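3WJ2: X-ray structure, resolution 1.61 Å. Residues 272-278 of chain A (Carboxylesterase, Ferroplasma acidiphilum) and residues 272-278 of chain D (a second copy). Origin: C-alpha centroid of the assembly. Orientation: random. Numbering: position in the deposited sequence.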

# COMPACT_ATOMS: atom_id res chain seq x y z
N VAL A 272 -17.31 3.76 11.81
CA VAL A 272 -17.13 2.57 10.96
C VAL A 272 -16.71 3.14 9.60
O VAL A 272 -17.28 4.17 9.20
CB VAL A 272 -18.42 1.70 10.81
CG1 VAL A 272 -19.67 2.53 10.27
CG2 VAL A 272 -18.12 0.41 9.89
N GLY A 273 -15.66 2.55 9.10
CA GLY A 273 -15.09 3.00 7.80
C GLY A 273 -14.99 1.82 6.87
O GLY A 273 -14.51 0.71 7.23
N ILE A 274 -15.49 2.05 5.62
CA ILE A 274 -15.36 1.03 4.57
C ILE A 274 -14.76 1.61 3.34
O ILE A 274 -15.14 2.73 3.01
CB ILE A 274 -16.70 0.33 4.20
CG1 ILE A 274 -17.72 1.39 3.95
CG2 ILE A 274 -17.10 -0.58 5.39
CD1 ILE A 274 -19.07 0.75 3.30
N ARG A 275 -13.82 0.87 2.77
CA ARG A 275 -13.23 1.23 1.44
C ARG A 275 -13.93 0.37 0.40
O ARG A 275 -13.90 -0.84 0.48
CB ARG A 275 -11.71 0.90 1.43
CG ARG A 275 -11.07 1.19 0.02
CD ARG A 275 -9.74 0.52 -0.12
NE ARG A 275 -8.73 1.21 0.73
CZ ARG A 275 -7.42 1.09 0.47
NH1 ARG A 275 -6.98 0.17 -0.40
NH2 ARG A 275 -6.56 1.80 1.13
N GLY A 276 -14.46 1.03 -0.61
CA GLY A 276 -15.11 0.26 -1.73
C GLY A 276 -14.09 -0.21 -2.75
O GLY A 276 -13.39 0.61 -3.32
N ILE A 277 -14.01 -1.49 -2.92
CA ILE A 277 -12.95 -2.15 -3.74
C ILE A 277 -13.34 -1.85 -5.23
O ILE A 277 -14.45 -2.12 -5.65
CB ILE A 277 -12.85 -3.65 -3.42
CG1 ILE A 277 -12.26 -3.77 -2.00
CG2 ILE A 277 -11.87 -4.27 -4.46
CD1 ILE A 277 -12.39 -5.15 -1.38
N GLY A 278 -12.38 -1.30 -5.94
CA GLY A 278 -12.60 -0.96 -7.34
C GLY A 278 -13.35 0.33 -7.57
O GLY A 278 -13.71 0.64 -8.72
N VAL D 272 -19.65 -6.83 -5.13
CA VAL D 272 -19.35 -5.62 -4.35
C VAL D 272 -18.36 -6.10 -3.29
O VAL D 272 -18.50 -7.16 -2.69
CB VAL D 272 -20.62 -4.96 -3.73
CG1 VAL D 272 -21.37 -5.97 -2.85
CG2 VAL D 272 -20.28 -3.70 -2.87
N GLY D 273 -17.29 -5.31 -3.16
CA GLY D 273 -16.26 -5.69 -2.14
C GLY D 273 -16.00 -4.45 -1.27
O GLY D 273 -15.85 -3.29 -1.73
N ILE D 274 -15.95 -4.70 0.06
CA ILE D 274 -15.63 -3.61 1.00
C ILE D 274 -14.53 -4.06 1.94
O ILE D 274 -14.51 -5.22 2.34
CB ILE D 274 -16.86 -3.13 1.85
CG1 ILE D 274 -17.52 -4.36 2.44
CG2 ILE D 274 -17.83 -2.34 0.96
CD1 ILE D 274 -18.69 -3.97 3.55
N ARG D 275 -13.58 -3.15 2.19
CA ARG D 275 -12.50 -3.42 3.17
C ARG D 275 -12.91 -2.65 4.39
O ARG D 275 -13.14 -1.45 4.35
CB ARG D 275 -11.19 -2.81 2.59
CG ARG D 275 -10.09 -2.93 3.70
CD ARG D 275 -8.80 -2.07 3.33
NE ARG D 275 -8.09 -2.65 2.25
CZ ARG D 275 -6.82 -2.31 1.93
NH1 ARG D 275 -6.27 -1.30 2.69
NH2 ARG D 275 -6.18 -2.90 0.92
N GLY D 276 -12.92 -3.34 5.53
CA GLY D 276 -13.22 -2.65 6.78
C GLY D 276 -11.97 -1.99 7.35
O GLY D 276 -10.98 -2.66 7.67
N ILE D 277 -12.09 -0.69 7.51
CA ILE D 277 -10.92 0.12 7.94
C ILE D 277 -10.68 -0.17 9.43
O ILE D 277 -11.62 -0.12 10.25
CB ILE D 277 -11.21 1.58 7.65
CG1 ILE D 277 -11.18 1.78 6.09
CG2 ILE D 277 -10.02 2.39 8.29
CD1 ILE D 277 -11.85 3.08 5.57
N GLY D 278 -9.42 -0.54 9.72
CA GLY D 278 -9.04 -0.79 11.16
C GLY D 278 -9.51 -2.20 11.58
O GLY D 278 -9.30 -2.58 12.76
O HOH W 1 -14.33 0.53 10.55
O HOH W 2 -16.99 -3.11 -4.92

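Two like charges lie face to face at the centre of this contact: the guanidinium of Arg A275 stacks flat on that of Arg D275, centres 3.7 Å apart and planes 18° from parallel, with Arg A275 NH1 3.4 Å from Arg D275 NH2. Both are donors, so no hydrogen bond joins them; instead, NE and NH2 of each arginine are hydrogen-bonded elsewhere in the structure. Each side chain runs out through t, t and turns at chi3 (m), and the two planar groups meet face to face.

The stack illustrates how an antiparallel strand pair can hold such groups in register. Arg A275 and Arg D275 form a hydrogen-bonded pair, each N 2.9 Å from the other's O, and the flanking bonds, Ile D277 N to Gly A273 O and Ile A277 N to Gly D273 O, are both 2.8 Å and nearly straight. A water extends the ladder at each end, accepting from Gly A273 N and donating to Ile D277 O at one, and linking Gly D273 N with Ile A277 O at the other.

On the sheet face away from the arginines, Ile A274 CD1 packs 4.1 Å from Ile D274 CG2. Glycine suits position 273: a CB on Gly A273 would lie 3.1 Å from Ile D277 CD1, and a CB on Gly D273 would lie as close to Ile A277 CD1. In all, 531 Å² is buried.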